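Local coordinates for angiopoietin-related protein 4 (PDB 6U73) that inactivates lipoprotein lipase and so regulates triglyceride clearance from blood, and is seen here as its C-terminal fibrinogen-like domain, at residues V91-W96 with I194-W199. Residues are numbered along the deposited sequence; the frame is centred on the assembly and turned at random.
Sequences VQLRDW and IFWKTW. With MYR (myristic acid), chain B.
Two indole rings, W196 and W199, meet V91 and L93 of the strand and D95 just beyond it. One face of W196 carries L93 CD1 and V91 CG1. The leucine methyl makes a CH-pi contact, 4.1 Å from the centroid of the five-membered ring and 26° off its normal, while V91 CG1 lies 4.0 Å from W196 CZ3. W196 CG stands anti to the backbone N (chi1 -176°), which swings the indole along the strand so that both residues can share this face. At the edge of W196, C14 of the myristic acid comes 4.0 Å from W196 CH2. The backbone N of W199 lies at the edge too, in the ring plane.

W199 offers its benzo end. L93 CB approaches W199 CZ3 obliquely at 3.7 Å; leucine is long enough for its CD1 end still to reach W196. D95 N stands at the ring edge, 3.7 Å from W199 CH2. The D95 carboxylate is nearly parallel to the W199 ring (7°) but displaced from its plane, held by a salt bridge from OD2 to R200 and hydrogen bonds to N99 and D97 N. K197, bent at chi3, reaches the fatty-acid carboxylate, which T169 also binds; its very short NZ–O2 pairing is of doubtful exact length.

In this fibrinogen C-terminal domain, V91 and L93 point the same way from strand 87-94, between strands 100-109 and 208-215 of the main antiparallel sheet. Compact valine and flat W196 fill the buried layer between that sheet and segment 194-199, beside the myristate tail; the indoles also touch strand 100-109, while strand 195-196 pairs with 173-174.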
loop_
_atom_site.group_PDB
_atom_site.type_symbol
_atom_site.label_atom_id
_atom_site.label_comp_id
_atom_site.label_asym_id
_atom_site.label_seq_id
_atom_site.Cartn_x
_atom_site.Cartn_y
_atom_site.Cartn_z
ATOM N N VAL A 91 0.526 0.570 -8.327
ATOM C CA VAL A 91 -0.097 -0.619 -7.766
ATOM C C VAL A 91 -0.070 -1.692 -8.841
ATOM O O VAL A 91 -0.665 -1.513 -9.911
ATOM C CB VAL A 91 -1.536 -0.360 -7.296
ATOM C CG1 VAL A 91 -2.207 -1.676 -6.888
ATOM C CG2 VAL A 91 -1.566 0.673 -6.152
ATOM N N GLN A 92 0.635 -2.791 -8.569
ATOM C CA GLN A 92 0.817 -3.869 -9.528
ATOM C C GLN A 92 0.244 -5.155 -8.954
ATOM O O GLN A 92 0.601 -5.555 -7.841
ATOM C CB GLN A 92 2.300 -4.006 -9.886
ATOM C CG GLN A 92 2.856 -2.630 -10.301
ATOM C CD GLN A 92 4.295 -2.632 -10.789
ATOM O OE1 GLN A 92 5.069 -3.515 -10.462
ATOM N NE2 GLN A 92 4.658 -1.609 -11.562
ATOM N N LEU A 93 -0.656 -5.786 -9.707
ATOM C CA LEU A 93 -1.375 -6.980 -9.284
ATOM C C LEU A 93 -1.120 -8.129 -10.250
ATOM O O LEU A 93 -1.055 -7.925 -11.468
ATOM C CB LEU A 93 -2.881 -6.716 -9.209
ATOM C CG LEU A 93 -3.293 -5.353 -8.641
ATOM C CD1 LEU A 93 -4.719 -4.977 -9.052
ATOM C CD2 LEU A 93 -3.137 -5.337 -7.141
ATOM N N ARG A 94 -1.005 -9.340 -9.709
ATOM C CA ARG A 94 -0.856 -10.547 -10.511
ATOM C C ARG A 94 -1.962 -11.527 -10.143
ATOM O O ARG A 94 -2.178 -11.804 -8.961
ATOM C CB ARG A 94 0.527 -11.187 -10.297
ATOM C CG ARG A 94 1.069 -11.981 -11.495
ATOM C CD ARG A 94 2.386 -12.715 -11.162
ATOM N NE ARG A 94 3.508 -11.809 -10.904
ATOM C CZ ARG A 94 4.566 -12.103 -10.141
ATOM N NH1 ARG A 94 4.656 -13.287 -9.535
ATOM N NH2 ARG A 94 5.538 -11.206 -9.975
ATOM N N ASP A 95 -2.649 -12.065 -11.148
ATOM C CA ASP A 95 -3.624 -13.110 -10.882
ATOM C C ASP A 95 -2.963 -14.473 -11.048
ATOM O O ASP A 95 -1.771 -14.589 -11.349
ATOM C CB ASP A 95 -4.870 -12.961 -11.767
ATOM C CG ASP A 95 -4.612 -13.251 -13.245
ATOM O OD1 ASP A 95 -3.635 -13.947 -13.603
ATOM O OD2 ASP A 95 -5.417 -12.777 -14.069
ATOM N N TRP A 96 -3.738 -15.519 -10.817
ATOM C CA TRP A 96 -3.173 -16.888 -10.804
ATOM C C TRP A 96 -2.875 -17.446 -12.194
ATOM O O TRP A 96 -2.383 -18.552 -12.259
ATOM C CB TRP A 96 -4.038 -17.795 -9.946
ATOM C CG TRP A 96 -3.854 -17.514 -8.490
ATOM C CD1 TRP A 96 -4.579 -16.665 -7.723
ATOM C CD2 TRP A 96 -2.867 -18.083 -7.629
ATOM N NE1 TRP A 96 -4.109 -16.663 -6.450
ATOM C CE2 TRP A 96 -3.066 -17.531 -6.357
ATOM C CE3 TRP A 96 -1.839 -19.006 -7.805
ATOM C CZ2 TRP A 96 -2.279 -17.873 -5.266
ATOM C CZ3 TRP A 96 -1.067 -19.354 -6.725
ATOM C CH2 TRP A 96 -1.287 -18.795 -5.472
ATOM N N ILE A 194 -6.539 -11.138 -0.276
ATOM C CA ILE A 194 -5.834 -10.089 -0.997
ATOM C C ILE A 194 -6.637 -9.787 -2.261
ATOM O O ILE A 194 -6.704 -10.611 -3.185
ATOM C CB ILE A 194 -4.402 -10.529 -1.327
ATOM C CG1 ILE A 194 -3.676 -10.952 -0.039
ATOM C CG2 ILE A 194 -3.651 -9.439 -2.103
ATOM C CD1 ILE A 194 -2.381 -11.699 -0.292
ATOM N N PHE A 195 -7.266 -8.615 -2.317
ATOM C CA PHE A 195 -8.232 -8.373 -3.375
ATOM C C PHE A 195 -8.160 -6.932 -3.851
ATOM O O PHE A 195 -7.720 -6.032 -3.134
ATOM C CB PHE A 195 -9.662 -8.728 -2.920
ATOM C CG PHE A 195 -10.320 -7.687 -2.043
ATOM C CD1 PHE A 195 -10.098 -7.666 -0.672
ATOM C CD2 PHE A 195 -11.196 -6.757 -2.586
ATOM C CE1 PHE A 195 -10.729 -6.715 0.141
ATOM C CE2 PHE A 195 -11.829 -5.805 -1.788
ATOM C CZ PHE A 195 -11.603 -5.785 -0.425
ATOM N N TRP A 196 -8.595 -6.737 -5.091
ATOM C CA TRP A 196 -8.779 -5.415 -5.694
ATOM C C TRP A 196 -10.038 -5.534 -6.553
ATOM O O TRP A 196 -9.990 -6.123 -7.634
ATOM C CB TRP A 196 -7.559 -5.026 -6.516
ATOM C CG TRP A 196 -7.612 -3.663 -7.082
ATOM C CD1 TRP A 196 -8.253 -3.278 -8.218
ATOM C CD2 TRP A 196 -6.998 -2.483 -6.546
ATOM N NE1 TRP A 196 -8.080 -1.933 -8.427
ATOM C CE2 TRP A 196 -7.312 -1.419 -7.416
ATOM C CE3 TRP A 196 -6.208 -2.225 -5.419
ATOM C CZ2 TRP A 196 -6.873 -0.117 -7.195
ATOM C CZ3 TRP A 196 -5.772 -0.930 -5.196
ATOM C CH2 TRP A 196 -6.110 0.110 -6.083
ATOM N N LYS A 197 -11.177 -5.165 -5.979
ATOM C CA LYS A 197 -12.525 -5.413 -6.560
ATOM C C LYS A 197 -12.676 -5.141 -8.056
ATOM O O LYS A 197 -13.202 -5.994 -8.730
ATOM C CB LYS A 197 -13.638 -4.725 -5.774
ATOM C CG LYS A 197 -15.034 -5.170 -6.178
ATOM C CD LYS A 197 -16.139 -4.544 -5.394
ATOM C CE LYS A 197 -16.277 -3.061 -5.648
ATOM N NZ LYS A 197 -17.106 -2.413 -4.612
ATOM N N THR A 198 -12.232 -3.997 -8.545
ATOM C CA THR A 198 -12.503 -3.638 -9.931
ATOM C C THR A 198 -11.651 -4.404 -10.929
ATOM O O THR A 198 -11.952 -4.360 -12.121
ATOM C CB THR A 198 -12.316 -2.136 -10.153
ATOM O OG1 THR A 198 -10.952 -1.780 -9.922
ATOM C CG2 THR A 198 -13.200 -1.364 -9.213
ATOM N N TRP A 199 -10.643 -5.117 -10.476
ATOM C CA TRP A 199 -9.880 -5.934 -11.438
ATOM C C TRP A 199 -10.481 -7.340 -11.533
ATOM O O TRP A 199 -11.172 -7.605 -12.469
ATOM C CB TRP A 199 -8.376 -5.945 -11.157
ATOM C CG TRP A 199 -7.601 -6.568 -12.271
ATOM C CD1 TRP A 199 -7.833 -6.405 -13.595
ATOM C CD2 TRP A 199 -6.511 -7.494 -12.186
ATOM N NE1 TRP A 199 -6.967 -7.145 -14.333
ATOM C CE2 TRP A 199 -6.146 -7.827 -13.498
ATOM C CE3 TRP A 199 -5.806 -8.078 -11.142
ATOM C CZ2 TRP A 199 -5.107 -8.693 -13.788
ATOM C CZ3 TRP A 199 -4.785 -8.947 -11.424
ATOM C CH2 TRP A 199 -4.440 -9.247 -12.728
HETATM C C1 MYR B . -16.094 0.589 -3.953
HETATM O O1 MYR B . -16.184 0.126 -2.786
HETATM O O2 MYR B . -16.041 -0.192 -4.938
HETATM C C2 MYR B . -16.048 2.100 -4.172
HETATM C C3 MYR B . -15.084 2.731 -3.169
HETATM C C4 MYR B . -14.562 4.054 -3.728
HETATM C C5 MYR B . -13.048 4.119 -3.548
HETATM C C6 MYR B . -12.721 4.476 -2.100
HETATM C C7 MYR B . -11.345 5.134 -2.033
HETATM C C8 MYR B . -10.272 4.105 -2.382
HETATM C C9 MYR B . -9.201 4.098 -1.294
HETATM C C10 MYR B . -8.717 2.667 -1.066
HETATM C C11 MYR B . -7.191 2.646 -1.033
HETATM C C12 MYR B . -6.648 2.849 -2.446
HETATM C C13 MYR B . -5.194 2.387 -2.504
HETATM C C14 MYR B . -4.525 2.972 -3.745
#